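Putative secreted protein (PDB 2QF9) is of unknown function but belongs to the DUF305 family of the ferritin clan and is probably secreted as an all-helical, four-helix-bundle protein. Local coordinates at residues Ala10-Asp15 against Gly141-Leu146; Met75-Met80 against Val135-Val140; His129-Cys134 against Arg145-Met150. One frame throughout, in Å; residues are numbered along the deposited sequence.

Contact 1. Residues Ala10-Asp15 against Gly141-Leu146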
loop_
_atom_site.group_PDB
_atom_site.type_symbol
_atom_site.label_atom_id
_atom_site.label_comp_id
_atom_site.label_asym_id
_atom_site.label_seq_id
_atom_site.Cartn_x
_atom_site.Cartn_y
_atom_site.Cartn_z
ATOM N N ALA A 10 -6.807 -19.550 1.579
ATOM C CA ALA A 10 -6.479 -18.848 2.820
ATOM C C ALA A 10 -4.970 -18.787 3.040
ATOM O O ALA A 10 -4.438 -17.746 3.405
ATOM C CB ALA A 10 -7.176 -19.483 4.026
ATOM N N GLY A 11 -4.296 -19.917 2.846
ATOM C CA GLY A 11 -2.852 -20.002 3.113
ATOM C C GLY A 11 -2.061 -19.090 2.197
ATOM O O GLY A 11 -1.143 -18.404 2.649
ATOM N N PHE A 12 -2.413 -19.069 0.916
ATOM C CA PHE A 12 -1.719 -18.186 -0.022
ATOM C C PHE A 12 -1.937 -16.724 0.360
ATOM O O PHE A 12 -0.983 -15.950 0.384
ATOM C CB PHE A 12 -2.119 -18.445 -1.477
ATOM C CG PHE A 12 -1.469 -17.503 -2.458
ATOM C CD1 PHE A 12 -0.138 -17.689 -2.854
ATOM C CD2 PHE A 12 -2.190 -16.413 -2.961
ATOM C CE1 PHE A 12 0.451 -16.807 -3.779
ATOM C CE2 PHE A 12 -1.621 -15.518 -3.871
ATOM C CZ PHE A 12 -0.289 -15.713 -4.287
ATOM N N ALA A 13 -3.182 -16.361 0.682
ATOM C CA ALA A 13 -3.485 -14.992 1.129
ATOM C C ALA A 13 -2.665 -14.586 2.355
ATOM O O ALA A 13 -2.101 -13.477 2.381
ATOM C CB ALA A 13 -4.987 -14.810 1.390
ATOM N N ARG A 14 -2.564 -15.470 3.354
ATOM C CA ARG A 14 -1.770 -15.194 4.561
ATOM C C ARG A 14 -0.283 -15.044 4.234
ATOM O O ARG A 14 0.370 -14.041 4.606
ATOM C CB ARG A 14 -1.946 -16.314 5.598
ATOM C CG ARG A 14 -3.253 -16.267 6.356
ATOM C CD ARG A 14 -3.326 -17.364 7.411
ATOM N NE ARG A 14 -4.647 -17.385 8.031
ATOM C CZ ARG A 14 -5.581 -18.318 7.842
ATOM N NH1 ARG A 14 -6.750 -18.199 8.454
ATOM N NH2 ARG A 14 -5.348 -19.372 7.072
ATOM N N ASP A 15 0.249 -16.042 3.531
ATOM C CA ASP A 15 1.687 -16.150 3.272
ATOM C C ASP A 15 2.149 -15.078 2.302
ATOM O O ASP A 15 3.149 -14.394 2.551
ATOM C CB ASP A 15 2.029 -17.538 2.721
ATOM C CG ASP A 15 1.896 -18.656 3.772
ATOM O OD1 ASP A 15 1.679 -18.383 4.969
ATOM O OD2 ASP A 15 2.054 -19.821 3.371
ATOM N N GLY A 141 -11.579 -17.686 -7.931
ATOM C CA GLY A 141 -11.214 -17.201 -9.258
ATOM C C GLY A 141 -10.361 -15.945 -9.232
ATOM O O GLY A 141 -9.320 -15.888 -9.887
ATOM N N VAL A 142 -10.792 -14.935 -8.463
ATOM C CA VAL A 142 -10.070 -13.665 -8.430
ATOM C C VAL A 142 -8.653 -13.842 -7.843
ATOM O O VAL A 142 -7.714 -13.169 -8.267
ATOM C CB VAL A 142 -10.884 -12.559 -7.693
ATOM C CG1 VAL A 142 -11.155 -12.930 -6.233
ATOM C CG2 VAL A 142 -10.217 -11.219 -7.813
ATOM N N GLU A 143 -8.530 -14.755 -6.886
ATOM C CA GLU A 143 -7.241 -15.073 -6.251
ATOM C C GLU A 143 -6.298 -15.834 -7.188
ATOM O O GLU A 143 -5.101 -15.522 -7.249
ATOM C CB GLU A 143 -7.450 -15.849 -4.956
ATOM C CG GLU A 143 -6.187 -15.925 -4.114
ATOM C CD GLU A 143 -6.409 -16.522 -2.738
ATOM O OE1 GLU A 143 -7.572 -16.800 -2.376
ATOM O OE2 GLU A 143 -5.408 -16.700 -2.016
ATOM N N LYS A 144 -6.836 -16.831 -7.899
ATOM C CA LYS A 144 -6.087 -17.548 -8.945
ATOM C C LYS A 144 -5.551 -16.578 -10.009
ATOM O O LYS A 144 -4.377 -16.646 -10.394
ATOM C CB LYS A 144 -6.968 -18.616 -9.606
ATOM C CG LYS A 144 -7.213 -19.835 -8.734
ATOM C CD LYS A 144 -8.142 -20.833 -9.426
ATOM C CE LYS A 144 -7.412 -21.716 -10.442
ATOM N NZ LYS A 144 -8.398 -22.431 -11.343
ATOM N N ARG A 145 -6.410 -15.672 -10.473
ATOM C CA ARG A 145 -6.032 -14.720 -11.504
ATOM C C ARG A 145 -4.985 -13.749 -10.993
ATOM O O ARG A 145 -4.067 -13.380 -11.734
ATOM C CB ARG A 145 -7.247 -13.974 -12.037
ATOM C CG ARG A 145 -8.199 -14.896 -12.798
ATOM C CD ARG A 145 -9.203 -14.135 -13.645
ATOM N NE ARG A 145 -9.995 -13.196 -12.857
ATOM C CZ ARG A 145 -11.152 -13.486 -12.260
ATOM N NH1 ARG A 145 -11.682 -14.704 -12.351
ATOM N NH2 ARG A 145 -11.785 -12.542 -11.574
ATOM N N LEU A 146 -5.124 -13.349 -9.726
ATOM C CA LEU A 146 -4.137 -12.471 -9.108
ATOM C C LEU A 146 -2.775 -13.142 -9.087
ATOM O O LEU A 146 -1.766 -12.524 -9.472
ATOM C CB LEU A 146 -4.548 -12.046 -7.688
ATOM C CG LEU A 146 -3.748 -10.827 -7.141
ATOM C CD1 LEU A 146 -4.098 -9.526 -7.862
ATOM C CD2 LEU A 146 -4.020 -10.660 -5.656
#

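Contact 2. Residues Met75-Met80 against Val135-Val140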
loop_
_atom_site.group_PDB
_atom_site.type_symbol
_atom_site.label_atom_id
_atom_site.label_comp_id
_atom_site.label_asym_id
_atom_site.label_seq_id
_atom_site.Cartn_x
_atom_site.Cartn_y
_atom_site.Cartn_z
HETATM N N MSE A 75 3.537 -22.045 4.138
HETATM C CA MSE A 75 3.678 -22.972 3.008
HETATM C C MSE A 75 3.086 -24.353 3.296
HETATM O O MSE A 75 3.196 -25.257 2.472
HETATM C CB MSE A 75 5.148 -23.079 2.567
HETATM C CG MSE A 75 5.781 -21.709 2.300
HETATM SE SE MSE A 75 4.882 -20.891 0.775
HETATM C CE MSE A 75 5.903 -21.860 -0.579
ATOM N N THR A 76 2.449 -24.514 4.459
ATOM C CA THR A 76 1.781 -25.799 4.773
ATOM C C THR A 76 0.756 -26.144 3.685
ATOM O O THR A 76 0.633 -27.304 3.277
ATOM C CB THR A 76 1.144 -25.792 6.180
ATOM O OG1 THR A 76 2.180 -25.658 7.162
ATOM C CG2 THR A 76 0.379 -27.100 6.460
ATOM N N TRP A 77 0.059 -25.118 3.190
ATOM C CA TRP A 77 -0.961 -25.256 2.141
ATOM C C TRP A 77 -0.385 -25.762 0.808
ATOM O O TRP A 77 -1.127 -26.242 -0.056
ATOM C CB TRP A 77 -1.710 -23.917 1.953
ATOM C CG TRP A 77 -0.801 -22.814 1.445
ATOM C CD1 TRP A 77 -0.029 -21.972 2.202
ATOM C CD2 TRP A 77 -0.544 -22.470 0.069
ATOM N NE1 TRP A 77 0.678 -21.110 1.382
ATOM C CE2 TRP A 77 0.384 -21.396 0.072
ATOM C CE3 TRP A 77 -1.020 -22.952 -1.165
ATOM C CZ2 TRP A 77 0.855 -20.802 -1.115
ATOM C CZ3 TRP A 77 -0.551 -22.360 -2.358
ATOM C CH2 TRP A 77 0.373 -21.283 -2.313
HETATM N N MSE A 78 0.930 -25.631 0.642
HETATM C CA MSE A 78 1.642 -26.209 -0.497
HETATM C C MSE A 78 2.301 -27.561 -0.191
HETATM O O MSE A 78 2.999 -28.116 -1.041
HETATM C CB MSE A 78 2.693 -25.231 -1.020
HETATM C CG MSE A 78 2.167 -24.363 -2.122
HETATM SE SE MSE A 78 3.521 -23.102 -2.726
HETATM C CE MSE A 78 4.399 -24.180 -4.072
ATOM N N GLY A 79 2.085 -28.069 1.023
ATOM C CA GLY A 79 2.700 -29.323 1.496
ATOM C C GLY A 79 4.184 -29.174 1.783
ATOM O O GLY A 79 4.950 -30.148 1.686
HETATM N N MSE A 80 4.583 -27.954 2.143
HETATM C CA MSE A 80 5.991 -27.614 2.360
HETATM C C MSE A 80 6.254 -26.930 3.705
HETATM O O MSE A 80 7.318 -26.337 3.906
HETATM C CB MSE A 80 6.519 -26.750 1.203
HETATM C CG MSE A 80 6.718 -27.514 -0.095
HETATM SE SE MSE A 80 7.989 -29.015 0.123
HETATM C CE MSE A 80 9.698 -28.022 0.113
ATOM N N VAL A 135 -1.752 -20.842 -8.396
ATOM C CA VAL A 135 -2.331 -21.114 -9.719
ATOM C C VAL A 135 -2.769 -22.603 -9.777
ATOM O O VAL A 135 -3.846 -22.931 -10.297
ATOM C CB VAL A 135 -1.386 -20.696 -10.904
ATOM C CG1 VAL A 135 -1.968 -21.127 -12.260
ATOM C CG2 VAL A 135 -1.177 -19.193 -10.916
ATOM N N GLU A 136 -1.952 -23.479 -9.204
ATOM C CA GLU A 136 -2.275 -24.910 -9.122
ATOM C C GLU A 136 -3.388 -25.256 -8.126
ATOM O O GLU A 136 -4.259 -26.074 -8.441
ATOM C CB GLU A 136 -1.018 -25.707 -8.780
ATOM C CG GLU A 136 -1.229 -27.217 -8.631
ATOM C CD GLU A 136 0.035 -27.921 -8.189
ATOM O OE1 GLU A 136 1.128 -27.521 -8.654
ATOM O OE2 GLU A 136 -0.063 -28.875 -7.379
ATOM N N ARG A 137 -3.369 -24.644 -6.936
ATOM C CA ARG A 137 -4.144 -25.149 -5.797
ATOM C C ARG A 137 -5.340 -24.278 -5.368
ATOM O O ARG A 137 -6.316 -24.792 -4.803
ATOM C CB ARG A 137 -3.237 -25.362 -4.582
ATOM C CG ARG A 137 -2.146 -26.422 -4.744
ATOM C CD ARG A 137 -1.277 -26.462 -3.505
ATOM N NE ARG A 137 -0.263 -27.516 -3.568
ATOM C CZ ARG A 137 -0.412 -28.732 -3.042
ATOM N NH1 ARG A 137 -1.535 -29.060 -2.415
ATOM N NH2 ARG A 137 0.563 -29.633 -3.149
ATOM N N CYS A 138 -5.248 -22.963 -5.581
ATOM C CA CYS A 138 -6.350 -22.061 -5.238
ATOM C C CYS A 138 -7.629 -22.397 -6.006
ATOM O O CYS A 138 -7.581 -22.908 -7.146
ATOM C CB CYS A 138 -5.968 -20.604 -5.495
ATOM S SG CYS A 138 -4.725 -19.988 -4.304
ATOM N N THR A 139 -8.756 -22.083 -5.374
ATOM C CA THR A 139 -10.084 -22.335 -5.946
ATOM C C THR A 139 -10.889 -21.049 -6.221
ATOM O O THR A 139 -11.844 -21.059 -7.007
ATOM C CB THR A 139 -10.916 -23.300 -5.045
ATOM O OG1 THR A 139 -11.307 -22.630 -3.841
ATOM C CG2 THR A 139 -10.122 -24.546 -4.679
ATOM N N VAL A 140 -10.517 -19.949 -5.566
ATOM C CA VAL A 140 -11.197 -18.672 -5.748
ATOM C C VAL A 140 -10.671 -17.960 -7.001
ATOM O O VAL A 140 -9.467 -17.680 -7.119
ATOM C CB VAL A 140 -11.048 -17.754 -4.492
ATOM C CG1 VAL A 140 -11.632 -16.387 -4.763
ATOM C CG2 VAL A 140 -11.704 -18.389 -3.268
#

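Contact 3. Residues His129-Cys134 against Arg145-Met150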
loop_
_atom_site.group_PDB
_atom_site.type_symbol
_atom_site.label_atom_id
_atom_site.label_comp_id
_atom_site.label_asym_id
_atom_site.label_seq_id
_atom_site.Cartn_x
_atom_site.Cartn_y
_atom_site.Cartn_z
ATOM N N HIS A 129 7.409 -18.811 -7.313
ATOM C CA HIS A 129 7.211 -20.169 -6.818
ATOM C C HIS A 129 5.890 -20.308 -6.036
ATOM O O HIS A 129 5.092 -21.210 -6.291
ATOM C CB HIS A 129 8.395 -20.576 -5.953
ATOM C CG HIS A 129 8.268 -21.943 -5.371
ATOM N ND1 HIS A 129 8.418 -23.086 -6.126
ATOM C CD2 HIS A 129 7.993 -22.355 -4.113
ATOM C CE1 HIS A 129 8.248 -24.145 -5.353
ATOM N NE2 HIS A 129 7.990 -23.729 -4.126
HETATM N N MSE A 130 5.663 -19.386 -5.107
HETATM C CA MSE A 130 4.442 -19.368 -4.312
HETATM C C MSE A 130 3.194 -19.080 -5.149
HETATM O O MSE A 130 2.155 -19.737 -4.963
HETATM C CB MSE A 130 4.566 -18.333 -3.193
HETATM C CG MSE A 130 5.676 -18.614 -2.226
HETATM SE SE MSE A 130 6.068 -17.027 -1.132
HETATM C CE MSE A 130 4.363 -16.824 -0.186
ATOM N N ALA A 131 3.288 -18.112 -6.061
ATOM C CA ALA A 131 2.150 -17.754 -6.921
ATOM C C ALA A 131 1.755 -18.943 -7.818
ATOM O O ALA A 131 0.558 -19.241 -8.008
ATOM C CB ALA A 131 2.483 -16.561 -7.763
ATOM N N LYS A 132 2.772 -19.621 -8.350
ATOM C CA LYS A 132 2.564 -20.843 -9.127
ATOM C C LYS A 132 1.807 -21.878 -8.311
ATOM O O LYS A 132 0.934 -22.580 -8.859
ATOM C CB LYS A 132 3.898 -21.405 -9.640
ATOM C CG LYS A 132 4.441 -20.683 -10.849
ATOM C CD LYS A 132 5.777 -21.298 -11.279
ATOM C CE LYS A 132 6.335 -20.644 -12.533
ATOM N NZ LYS A 132 7.723 -21.184 -12.821
ATOM N N GLY A 133 2.120 -21.965 -7.013
ATOM C CA GLY A 133 1.431 -22.878 -6.098
ATOM C C GLY A 133 -0.057 -22.558 -6.011
ATOM O O GLY A 133 -0.899 -23.460 -6.002
ATOM N N CYS A 134 -0.386 -21.271 -5.931
ATOM C CA CYS A 134 -1.786 -20.841 -5.924
ATOM C C CYS A 134 -2.464 -21.075 -7.289
ATOM O O CYS A 134 -3.620 -21.487 -7.339
ATOM C CB CYS A 134 -1.905 -19.381 -5.468
ATOM S SG CYS A 134 -3.594 -18.683 -5.434
ATOM N N ARG A 145 -6.410 -15.672 -10.473
ATOM C CA ARG A 145 -6.032 -14.720 -11.504
ATOM C C ARG A 145 -4.985 -13.749 -10.993
ATOM O O ARG A 145 -4.067 -13.380 -11.734
ATOM C CB ARG A 145 -7.247 -13.974 -12.037
ATOM C CG ARG A 145 -8.199 -14.896 -12.798
ATOM C CD ARG A 145 -9.203 -14.135 -13.645
ATOM N NE ARG A 145 -9.995 -13.196 -12.857
ATOM C CZ ARG A 145 -11.152 -13.486 -12.260
ATOM N NH1 ARG A 145 -11.682 -14.704 -12.351
ATOM N NH2 ARG A 145 -11.785 -12.542 -11.574
ATOM N N LEU A 146 -5.124 -13.349 -9.726
ATOM C CA LEU A 146 -4.137 -12.471 -9.108
ATOM C C LEU A 146 -2.775 -13.142 -9.087
ATOM O O LEU A 146 -1.766 -12.524 -9.472
ATOM C CB LEU A 146 -4.548 -12.046 -7.688
ATOM C CG LEU A 146 -3.748 -10.827 -7.141
ATOM C CD1 LEU A 146 -4.098 -9.526 -7.862
ATOM C CD2 LEU A 146 -4.020 -10.660 -5.656
ATOM N N ALA A 147 -2.760 -14.403 -8.658
ATOM C CA ALA A 147 -1.537 -15.211 -8.603
ATOM C C ALA A 147 -0.892 -15.348 -9.999
ATOM O O ALA A 147 0.314 -15.165 -10.159
ATOM C CB ALA A 147 -1.842 -16.580 -7.984
ATOM N N ARG A 148 -1.713 -15.646 -11.006
ATOM C CA ARG A 148 -1.240 -15.779 -12.393
ATOM C C ARG A 148 -0.595 -14.471 -12.894
ATOM O O ARG A 148 0.393 -14.493 -13.642
ATOM C CB ARG A 148 -2.410 -16.215 -13.287
ATOM C CG ARG A 148 -2.037 -16.951 -14.577
ATOM C CD ARG A 148 -2.977 -18.151 -14.819
ATOM N NE ARG A 148 -4.354 -17.903 -14.374
ATOM C CZ ARG A 148 -5.205 -18.848 -13.982
ATOM N NH1 ARG A 148 -4.835 -20.122 -13.968
ATOM N NH2 ARG A 148 -6.431 -18.514 -13.599
ATOM N N GLY A 149 -1.148 -13.338 -12.462
ATOM C CA GLY A 149 -0.628 -12.011 -12.821
ATOM C C GLY A 149 0.690 -11.716 -12.135
ATOM O O GLY A 149 1.570 -11.078 -12.724
HETATM N N MSE A 150 0.831 -12.205 -10.902
HETATM C CA MSE A 150 2.095 -12.089 -10.168
HETATM C C MSE A 150 3.211 -12.870 -10.836
HETATM O O MSE A 150 4.325 -12.379 -10.899
HETATM C CB MSE A 150 1.958 -12.548 -8.722
HETATM C CG MSE A 150 0.986 -11.717 -7.906
HETATM SE SE MSE A 150 1.094 -12.383 -6.077
HETATM C CE MSE A 150 -0.557 -11.646 -5.357
#

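Contact 1. Residues Ala10-Asp15 against Gly141-Leu146
Phe12 and Glu143 meet near one end of a ferritin-like four-helix bundle, one from the start of helix 8-31 and the other from the start of helix 141-167, two helices that run in the same general direction. The two side chains slide past each other. Atom OE2 of Glu143 comes up to the edge of the Phe12 ring, in its plane and 3.4 Å from CD2, where the partial positive charge of the ring hydrogens suits a carboxylate oxygen. The ring and carboxylate planes are turned 39° apart. Phe12 is placed for this by having CG opposite its backbone N (chi1 177°), while the Glu143 chain runs extended beyond CG and carries its carboxylate across to the other helix. The second shell closes round the pair. Cys134 of helix 109-137 and Met57 of helix 37-63 pack on the ring, and Trp60, Trp64 and Cys134 lie against Glu143. The other oxygen, OE1, is close to OD1 of Asp9, so a proton may be held by one of these acids. On helix 8-31, Glu143 OE2 stands 3.5 Å from Ala13 N and 3.9 Å from Ala13 CB.

Contact 2. Residues Met75-Met80 against Val135-Val140
The 3-10 turn holding Trp77 and Met78, part of the long connection between helices 37-63 and 109-137, lies under the side chain of Arg137 at the last turn of helix 109-137. Arg137 starts with CG opposite its carbonyl carbon (chi1 -64°) and then runs extended to NE, crossing the turn's backbone. Its CD sits 3.5 Å from Trp77 O and 4.2 Å from Trp77 CE3. Further out, one face of the guanidinium lies over the Met78 backbone, with NH2 3.6 Å from Met78 O; it packs on that backbone at the protein surface without a hydrogen bond to it. The turn is shaped from within: Met75 O accepts hydrogen bonds from Met78 N (2.9 Å) and Met80 N (3.1 Å) on opposite faces of its plane, and Gly79 follows with positive phi. Met78 CG rests over one face of the Trp77 indole, offset toward the rim. The indole's NE1 donates a hydrogen bond to OD2 of Asp15 on helix 8-31, which ties the turn to the bundle. Next to Arg137, Cys138 forms a disulfide with Cys134. A long crossover between the second and third bundle helices, pressed here against a helix end, is a feature of the ferritin-like four-helix bundle.

Contact 3. Residues His129-Cys134 against Arg145-Met150
Ala131 and Ala147 bring helices 109-137 and 141-167 together at close quarters, their CA atoms only 4.8 Å apart. The two helices form an antiparallel hairpin, and the axes of segments 129-134 and 145-150 pass 8.2 Å from each other at 148° between their directions. Such an approach works because the facing bumps are single methyl groups, and each finds a dip in the opposite backbone. CB of Ala131 settles against the carbonyl of its partner, 3.5 Å from Ala147 O. In the reverse sense, CB of Ala147 lies 3.6 Å from Ala131 O. The methyls are therefore staggered past each other rather than head on, at 4.3 Å from CB of Ala131 to CB of Ala147. One turn along on each helix a further group borders the hollow. The Ala147 methyl fits beside Cys134, 3.7 Å from its SG, so that it occupies the space between Ala131 and Cys134. The Ala131 methyl likewise lies between Ala147 and Met150, with Met150 CB 4.2 Å from Ala131 CB. Beyond CB the selenomethionine chain of Met150 takes no part here: its CG is opposite the carbonyl carbon (chi1 -63°), and the extended chain packs with His20, Gln53 and Met57 of the first two bundle helices. Phe12 of helix 8-31 packs on Cys134, whose SG is also bonded to Cys138 at the start of the short connection. In this protein the alanine pair thus joins the third and fourth helices, the second antiparallel hairpin of the ferritin-like four-helix bundle.

In the fold
All three contacts cluster at the end of the bundle where helices 37-63 and 109-137 finish and helices 8-31 and 141-167 begin. The centres of contact 1 and contact 3 lie about 8 Å apart. Contact 2 has its centre about 9 Å from that of contact 1 and about 10 Å from that of contact 3. Contacts 1 and 3 share Arg145 and Leu146, while contacts 2 and 3 draw on successive parts of helix 109-137. Along the chain, 10-15 comes first, then 75-80, then 129-150. The Cys134-Cys138 disulfide ties the end of helix 109-137 to the turn after it; the crossover loop is held by Asp15 OD2, hydrogen-bonded to Trp77 NE1 and Met75 N, and by packing on Met130.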